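Local coordinates for protein aminoacyl-tRNA synthetase (Cryptosporidium parvum, PDB 5F9Z) that probably attaches proline to its cognate tRNA at the expense of ATP, as a class II prolyl-tRNA synthetase, and binds halofuginone together with an ATP analogue, at residues I198-G210 and Q405-N417. Residues are numbered along the deposited sequence; the frame is centred on the assembly and turned at random.
Sequences IYEDLLATPVVKG and QNRLLFKAKQRQN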
ATOM      1  N   ILE A 198       4.715  -6.728   3.050  1.00 21.34           N
ATOM      2  CA  ILE A 198       4.960  -5.291   2.952  1.00 22.23           C
ATOM      3  C   ILE A 198       3.866  -4.512   3.672  1.00 23.43           C
ATOM      4  O   ILE A 198       4.143  -3.565   4.417  1.00 25.15           O
ATOM      5  CB  ILE A 198       5.079  -4.869   1.475  1.00 22.22           C
ATOM      6  CG1 ILE A 198       6.397  -5.367   0.878  1.00 21.93           C
ATOM      7  CG2 ILE A 198       4.968  -3.357   1.335  1.00 20.37           C
ATOM      8  CD1 ILE A 198       7.627  -4.760   1.519  1.00 21.01           C
ATOM      9  N   TYR A 199       2.608  -4.907   3.476  1.00 22.39           N
ATOM     10  CA  TYR A 199       1.506  -4.174   4.092  1.00 22.13           C
ATOM     11  C   TYR A 199       1.412  -4.451   5.589  1.00 23.24           C
ATOM     12  O   TYR A 199       1.203  -3.526   6.382  1.00 24.68           O
ATOM     13  CB  TYR A 199       0.191  -4.525   3.398  1.00 22.15           C
ATOM     14  CG  TYR A 199      -0.080  -3.703   2.160  1.00 21.40           C
ATOM     15  CD1 TYR A 199       0.513  -4.022   0.946  1.00 20.54           C
ATOM     16  CD2 TYR A 199      -0.933  -2.608   2.205  1.00 22.43           C
ATOM     17  CE1 TYR A 199       0.267  -3.273  -0.187  1.00 21.61           C
ATOM     18  CE2 TYR A 199      -1.186  -1.852   1.077  1.00 23.65           C
ATOM     19  CZ  TYR A 199      -0.582  -2.188  -0.116  1.00 23.93           C
ATOM     20  OH  TYR A 199      -0.835  -1.442  -1.245  1.00 26.49           O
ATOM     21  N   GLU A 200       1.567  -5.710   5.998  1.00 22.55           N
ATOM     22  CA  GLU A 200       1.336  -6.070   7.392  1.00 25.00           C
ATOM     23  C   GLU A 200       2.584  -5.912   8.257  1.00 25.87           C
ATOM     24  O   GLU A 200       2.508  -5.369   9.363  1.00 25.66           O
ATOM     25  CB  GLU A 200       0.803  -7.504   7.483  1.00 26.88           C
ATOM     26  CG  GLU A 200      -0.532  -7.703   6.780  1.00 30.27           C
ATOM     27  CD  GLU A 200      -1.345  -8.837   7.371  1.00 34.25           C
ATOM     28  OE1 GLU A 200      -2.415  -9.159   6.811  1.00 35.86           O
ATOM     29  OE2 GLU A 200      -0.921  -9.404   8.399  1.00 36.60           O
ATOM     30  N   ASP A 201       3.739  -6.380   7.779  1.00 25.60           N
ATOM     31  CA  ASP A 201       4.947  -6.303   8.593  1.00 25.94           C
ATOM     32  C   ASP A 201       5.569  -4.912   8.556  1.00 25.20           C
ATOM     33  O   ASP A 201       6.074  -4.429   9.575  1.00 27.39           O
ATOM     34  CB  ASP A 201       5.963  -7.351   8.136  1.00 26.72           C
ATOM     35  CG  ASP A 201       5.466  -8.768   8.329  1.00 30.95           C
ATOM     36  OD1 ASP A 201       4.789  -9.028   9.346  1.00 34.05           O
ATOM     37  OD2 ASP A 201       5.750  -9.623   7.464  1.00 32.75           O
ATOM     38  N   LEU A 202       5.540  -4.254   7.398  1.00 23.30           N
ATOM     39  CA  LEU A 202       6.179  -2.951   7.252  1.00 24.41           C
ATOM     40  C   LEU A 202       5.202  -1.802   7.484  1.00 23.68           C
ATOM     41  O   LEU A 202       5.497  -0.877   8.247  1.00 24.99           O
ATOM     42  CB  LEU A 202       6.818  -2.835   5.865  1.00 24.29           C
ATOM     43  CG  LEU A 202       7.707  -1.618   5.606  1.00 25.29           C
ATOM     44  CD1 LEU A 202       9.001  -1.718   6.402  1.00 24.39           C
ATOM     45  CD2 LEU A 202       7.996  -1.463   4.119  1.00 25.91           C
ATOM     46  N   LEU A 203       4.037  -1.846   6.841  1.00 21.66           N
ATOM     47  CA  LEU A 203       3.059  -0.771   6.929  1.00 21.33           C
ATOM     48  C   LEU A 203       2.012  -0.997   8.014  1.00 23.58           C
ATOM     49  O   LEU A 203       1.150  -0.132   8.206  1.00 26.08           O
ATOM     50  CB  LEU A 203       2.362  -0.584   5.577  1.00 19.79           C
ATOM     51  CG  LEU A 203       3.278  -0.348   4.375  1.00 18.59           C
ATOM     52  CD1 LEU A 203       2.460  -0.215   3.102  1.00 19.03           C
ATOM     53  CD2 LEU A 203       4.147   0.880   4.588  1.00 17.80           C
ATOM     54  N   ALA A 204       2.063  -2.133   8.716  1.00 21.96           N
ATOM     55  CA  ALA A 204       1.108  -2.457   9.779  1.00 22.82           C
ATOM     56  C   ALA A 204      -0.333  -2.400   9.278  1.00 23.62           C
ATOM     57  O   ALA A 204      -1.263  -2.120  10.040  1.00 23.83           O
ATOM     58  CB  ALA A 204       1.294  -1.539  10.992  1.00 21.66           C
ATOM     59  N   THR A 205      -0.530  -2.675   7.989  1.00 22.95           N
ATOM     60  CA  THR A 205      -1.840  -2.585   7.362  1.00 22.90           C
ATOM     61  C   THR A 205      -2.359  -3.981   7.059  1.00 26.93           C
ATOM     62  O   THR A 205      -1.709  -4.724   6.308  1.00 28.19           O
ATOM     63  CB  THR A 205      -1.766  -1.754   6.082  1.00 20.98           C
ATOM     64  OG1 THR A 205      -1.210  -0.467   6.379  1.00 20.22           O
ATOM     65  CG2 THR A 205      -3.153  -1.576   5.484  1.00 21.45           C
ATOM     66  N   PRO A 206      -3.507  -4.379   7.604  1.00 27.59           N
ATOM     67  CA  PRO A 206      -4.011  -5.731   7.343  1.00 26.04           C
ATOM     68  C   PRO A 206      -4.579  -5.851   5.938  1.00 24.38           C
ATOM     69  O   PRO A 206      -5.252  -4.947   5.437  1.00 23.51           O
ATOM     70  CB  PRO A 206      -5.102  -5.910   8.404  1.00 27.73           C
ATOM     71  CG  PRO A 206      -5.593  -4.525   8.657  1.00 28.72           C
ATOM     72  CD  PRO A 206      -4.393  -3.620   8.504  1.00 29.31           C
ATOM     73  N   VAL A 207      -4.291  -6.986   5.298  1.00 24.60           N
ATOM     74  CA  VAL A 207      -4.803  -7.298   3.971  1.00 27.49           C
ATOM     75  C   VAL A 207      -5.267  -8.748   3.960  1.00 29.47           C
ATOM     76  O   VAL A 207      -4.869  -9.560   4.798  1.00 30.75           O
ATOM     77  CB  VAL A 207      -3.757  -7.061   2.857  1.00 26.82           C
ATOM     78  CG1 VAL A 207      -3.415  -5.580   2.748  1.00 25.23           C
ATOM     79  CG2 VAL A 207      -2.507  -7.888   3.114  1.00 26.78           C
ATOM     80  N   VAL A 208      -6.122  -9.065   2.992  1.00 29.93           N
ATOM     81  CA  VAL A 208      -6.684 -10.402   2.839  1.00 30.96           C
ATOM     82  C   VAL A 208      -6.123 -11.009   1.561  1.00 31.16           C
ATOM     83  O   VAL A 208      -6.379 -10.505   0.460  1.00 30.68           O
ATOM     84  CB  VAL A 208      -8.220 -10.373   2.808  1.00 31.20           C
ATOM     85  CG1 VAL A 208      -8.772 -11.770   2.572  1.00 31.28           C
ATOM     86  CG2 VAL A 208      -8.764  -9.793   4.104  1.00 31.43           C
ATOM     87  N   LYS A 209      -5.355 -12.086   1.706  1.00 31.74           N
ATOM     88  CA  LYS A 209      -4.832 -12.802   0.553  1.00 30.80           C
ATOM     89  C   LYS A 209      -5.922 -13.667  -0.063  1.00 32.10           C
ATOM     90  O   LYS A 209      -6.686 -14.330   0.645  1.00 33.54           O
ATOM     91  CB  LYS A 209      -3.636 -13.667   0.953  1.00 30.86           C
ATOM     92  CG  LYS A 209      -2.406 -12.867   1.344  1.00 29.68           C
ATOM     93  CD  LYS A 209      -1.204 -13.756   1.615  1.00 32.19           C
ATOM     94  CE  LYS A 209      -1.351 -14.510   2.923  1.00 36.13           C
ATOM     95  NZ  LYS A 209      -0.053 -15.089   3.367  1.00 37.36           N
ATOM     96  N   GLY A 210      -5.997 -13.652  -1.389  1.00 31.04           N
ATOM     97  CA  GLY A 210      -7.017 -14.431  -2.065  1.00 31.01           C
ATOM     98  C   GLY A 210      -6.803 -14.428  -3.561  1.00 32.27           C
ATOM     99  O   GLY A 210      -5.815 -13.898  -4.074  1.00 32.58           O
ATOM    100  N   GLN A 405       4.648  -0.734  16.617  1.00 26.05           N
ATOM    101  CA  GLN A 405       4.341  -1.413  15.362  1.00 23.13           C
ATOM    102  C   GLN A 405       3.289  -2.496  15.565  1.00 23.36           C
ATOM    103  O   GLN A 405       2.331  -2.602  14.791  1.00 23.43           O
ATOM    104  CB  GLN A 405       5.621  -2.008  14.772  1.00 21.00           C
ATOM    105  CG  GLN A 405       5.443  -2.676  13.419  1.00 20.11           C
ATOM    106  CD  GLN A 405       5.554  -1.698  12.266  1.00 22.08           C
ATOM    107  OE1 GLN A 405       6.041  -0.581  12.431  1.00 23.95           O
ATOM    108  NE2 GLN A 405       5.105  -2.118  11.088  1.00 20.49           N
ATOM    109  N   ASN A 406       3.453  -3.315  16.606  1.00 24.15           N
ATOM    110  CA  ASN A 406       2.499  -4.391  16.860  1.00 26.60           C
ATOM    111  C   ASN A 406       1.122  -3.842  17.214  1.00 26.82           C
ATOM    112  O   ASN A 406       0.100  -4.410  16.813  1.00 27.93           O
ATOM    113  CB  ASN A 406       3.022  -5.299  17.973  1.00 27.31           C
ATOM    114  CG  ASN A 406       1.996  -6.318  18.428  1.00 29.12           C
ATOM    115  OD1 ASN A 406       1.799  -7.349  17.785  1.00 32.02           O
ATOM    116  ND2 ASN A 406       1.337  -6.033  19.545  1.00 27.32           N
ATOM    117  N   ARG A 407       1.075  -2.734  17.958  1.00 26.23           N
ATOM    118  CA  ARG A 407      -0.208  -2.173  18.371  1.00 26.17           C
ATOM    119  C   ARG A 407      -0.987  -1.627  17.180  1.00 25.24           C
ATOM    120  O   ARG A 407      -2.214  -1.775  17.118  1.00 25.00           O
ATOM    121  CB  ARG A 407       0.014  -1.081  19.419  1.00 27.83           C
ATOM    122  CG  ARG A 407      -1.257  -0.373  19.861  1.00 30.06           C
ATOM    123  CD  ARG A 407      -0.992   0.617  20.987  1.00 29.46           C
ATOM    124  NE  ARG A 407      -0.009   1.633  20.620  1.00 29.06           N
ATOM    125  CZ  ARG A 407       1.254   1.637  21.034  1.00 30.14           C
ATOM    126  NH1 ARG A 407       1.694   0.676  21.834  1.00 30.19           N
ATOM    127  NH2 ARG A 407       2.077   2.603  20.647  1.00 30.05           N
ATOM    128  N   LEU A 408      -0.298  -0.994  16.229  1.00 24.50           N
ATOM    129  CA  LEU A 408      -0.975  -0.483  15.040  1.00 22.95           C
ATOM    130  C   LEU A 408      -1.583  -1.618  14.226  1.00 22.89           C
ATOM    131  O   LEU A 408      -2.739  -1.537  13.793  1.00 23.62           O
ATOM    132  CB  LEU A 408      -0.002   0.326  14.182  1.00 22.86           C
ATOM    133  CG  LEU A 408       0.438   1.697  14.694  1.00 21.67           C
ATOM    134  CD1 LEU A 408       1.268   2.400  13.635  1.00 19.96           C
ATOM    135  CD2 LEU A 408      -0.765   2.537  15.085  1.00 21.72           C
ATOM    136  N   LEU A 409      -0.815  -2.685  14.003  1.00 23.08           N
ATOM    137  CA  LEU A 409      -1.322  -3.802  13.215  1.00 26.39           C
ATOM    138  C   LEU A 409      -2.457  -4.518  13.936  1.00 26.63           C
ATOM    139  O   LEU A 409      -3.443  -4.918  13.307  1.00 27.80           O
ATOM    140  CB  LEU A 409      -0.188  -4.777  12.893  1.00 27.09           C
ATOM    141  CG  LEU A 409      -0.584  -6.024  12.097  1.00 27.99           C
ATOM    142  CD1 LEU A 409      -1.241  -5.636  10.782  1.00 27.57           C
ATOM    143  CD2 LEU A 409       0.627  -6.912  11.854  1.00 28.58           C
ATOM    144  N   PHE A 410      -2.340  -4.683  15.257  1.00 25.72           N
ATOM    145  CA  PHE A 410      -3.379  -5.377  16.010  1.00 26.25           C
ATOM    146  C   PHE A 410      -4.681  -4.584  16.025  1.00 26.88           C
ATOM    147  O   PHE A 410      -5.760  -5.151  15.824  1.00 26.20           O
ATOM    148  CB  PHE A 410      -2.898  -5.651  17.436  1.00 26.11           C
ATOM    149  CG  PHE A 410      -3.827  -6.524  18.233  1.00 26.23           C
ATOM    150  CD1 PHE A 410      -4.839  -5.968  18.998  1.00 26.54           C
ATOM    151  CD2 PHE A 410      -3.689  -7.902  18.214  1.00 25.54           C
ATOM    152  CE1 PHE A 410      -5.695  -6.769  19.729  1.00 27.29           C
ATOM    153  CE2 PHE A 410      -4.542  -8.708  18.945  1.00 26.81           C
ATOM    154  CZ  PHE A 410      -5.546  -8.141  19.702  1.00 27.54           C
ATOM    155  N   LYS A 411      -4.600  -3.273  16.269  1.00 28.54           N
ATOM    156  CA  LYS A 411      -5.810  -2.455  16.293  1.00 30.55           C
ATOM    157  C   LYS A 411      -6.420  -2.328  14.904  1.00 30.81           C
ATOM    158  O   LYS A 411      -7.647  -2.338  14.755  1.00 32.64           O
ATOM    159  CB  LYS A 411      -5.504  -1.075  16.873  1.00 31.44           C
ATOM    160  CG  LYS A 411      -5.180  -1.082  18.356  1.00 33.69           C
ATOM    161  CD  LYS A 411      -4.937   0.328  18.870  1.00 36.17           C
ATOM    162  CE  LYS A 411      -6.155   1.210  18.647  1.00 37.52           C
ATOM    163  NZ  LYS A 411      -5.918   2.603  19.111  1.00 39.43           N
ATOM    164  N   ALA A 412      -5.581  -2.203  13.873  1.00 29.27           N
ATOM    165  CA  ALA A 412      -6.095  -2.174  12.510  1.00 28.44           C
ATOM    166  C   ALA A 412      -6.710  -3.510  12.118  1.00 31.02           C
ATOM    167  O   ALA A 412      -7.633  -3.549  11.294  1.00 31.56           O
ATOM    168  CB  ALA A 412      -4.980  -1.798  11.538  1.00 25.07           C
ATOM    169  N   LYS A 413      -6.219  -4.608  12.696  1.00 31.51           N
ATOM    170  CA  LYS A 413      -6.749  -5.926  12.365  1.00 31.47           C
ATOM    171  C   LYS A 413      -8.157  -6.107  12.920  1.00 31.58           C
ATOM    172  O   LYS A 413      -9.058  -6.568  12.210  1.00 32.57           O
ATOM    173  CB  LYS A 413      -5.816  -7.012  12.899  1.00 34.42           C
ATOM    174  CG  LYS A 413      -5.458  -8.083  11.889  1.00 38.64           C
ATOM    175  CD  LYS A 413      -3.952  -8.181  11.704  1.00 42.16           C
ATOM    176  CE  LYS A 413      -3.591  -9.352  10.806  1.00 46.42           C
ATOM    177  NZ  LYS A 413      -4.402  -9.353   9.558  1.00 49.28           N
ATOM    178  N   GLN A 414      -8.367  -5.752  14.190  1.00 32.21           N
ATOM    179  CA  GLN A 414      -9.694  -5.904  14.777  1.00 34.02           C
ATOM    180  C   GLN A 414     -10.699  -4.923  14.187  1.00 34.03           C
ATOM    181  O   GLN A 414     -11.907  -5.169  14.271  1.00 35.25           O
ATOM    182  CB  GLN A 414      -9.628  -5.759  16.301  1.00 34.36           C
ATOM    183  CG  GLN A 414      -9.047  -4.452  16.809  1.00 35.07           C
ATOM    184  CD  GLN A 414      -8.834  -4.465  18.313  1.00 37.28           C
ATOM    185  OE1 GLN A 414      -9.209  -5.416  18.997  1.00 37.77           O
ATOM    186  NE2 GLN A 414      -8.227  -3.405  18.833  1.00 37.24           N
ATOM    187  N   ARG A 415     -10.235  -3.825  13.586  1.00 33.27           N
ATOM    188  CA  ARG A 415     -11.137  -2.971  12.823  1.00 33.92           C
ATOM    189  C   ARG A 415     -11.504  -3.597  11.484  1.00 33.69           C
ATOM    190  O   ARG A 415     -12.620  -3.390  10.993  1.00 34.84           O
ATOM    191  CB  ARG A 415     -10.515  -1.588  12.606  1.00 33.84           C
ATOM    192  CG  ARG A 415     -10.923  -0.564  13.652  1.00 36.50           C
ATOM    193  CD  ARG A 415     -10.450   0.842  13.304  1.00 37.84           C
ATOM    194  NE  ARG A 415      -9.022   1.028  13.549  1.00 39.12           N
ATOM    195  CZ  ARG A 415      -8.101   1.126  12.595  1.00 42.32           C
ATOM    196  NH1 ARG A 415      -8.455   1.061  11.318  1.00 43.84           N
ATOM    197  NH2 ARG A 415      -6.826   1.295  12.918  1.00 41.54           N
ATOM    198  N   GLN A 416     -10.590  -4.361  10.882  1.00 31.53           N
ATOM    199  CA  GLN A 416     -10.902  -5.042   9.630  1.00 32.01           C
ATOM    200  C   GLN A 416     -11.778  -6.267   9.862  1.00 32.58           C
ATOM    201  O   GLN A 416     -12.673  -6.554   9.057  1.00 32.77           O
ATOM    202  CB  GLN A 416      -9.612  -5.437   8.909  1.00 32.37           C
ATOM    203  CG  GLN A 416      -9.833  -6.277   7.658  1.00 35.23           C
ATOM    204  CD  GLN A 416      -8.571  -6.451   6.839  1.00 36.77           C
ATOM    205  OE1 GLN A 416      -8.008  -7.543   6.769  1.00 35.69           O
ATOM    206  NE2 GLN A 416      -8.123  -5.372   6.207  1.00 37.58           N
ATOM    207  N   ASN A 417     -11.539  -6.999  10.954  1.00 33.03           N
ATOM    208  CA  ASN A 417     -12.346  -8.181  11.240  1.00 33.60           C
ATOM    209  C   ASN A 417     -13.801  -7.809  11.499  1.00 32.64           C
ATOM    210  O   ASN A 417     -14.716  -8.517  11.066  1.00 34.18           O
ATOM    211  CB  ASN A 417     -11.766  -8.940  12.434  1.00 34.85           C
ATOM    212  CG  ASN A 417     -10.381  -9.493  12.156  1.00 36.94           C
ATOM    213  OD1 ASN A 417      -9.991  -9.669  11.002  1.00 37.70           O
ATOM    214  ND2 ASN A 417      -9.632  -9.773  13.216  1.00 38.10           N
TER
HETATM  215  O   HOH W   1       3.605  -4.460  11.492  1.00 24.83           O
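Gln405 NE2 donates to Leu202 O at 3.1 Å, from above the carbonyl plane, and to a water that passes a hydrogen bond on to Glu200 O. Glutamine suits the site because its long side chain, bent at chi2 (86°), brings an amide to carbonyls at the end of helix 181-202. Past that end Ala204 takes a positive phi (56°), and its small CB lets the turn come close to helix 393-417, 3.9 Å from Leu408 CB. The branched Leu409 spreads CD1 to 3.6 Å from Ala204 O and CD2 to 3.5 Å from Glu200 O. Pro206, with no backbone N-H to satisfy, sets CD against Ala412 CB at 3.6 Å. Gln416, extended from a CG anti to its backbone N (chi1 174°), has the reach to run past this ring in the opposite direction, and NE2 donates to Pro206 O at 3.0 Å. Glu200 OE1 accepts an almost straight bond from Val207 N (3.2 Å) while meeting the oppositely charged Lys413 NZ in a salt bridge whose hydrogen bond is weak (3.4 Å). Here a helix C-terminus, and the loop leading to strand 208-211 of the class II catalytic core, dock on the long helix 393-417.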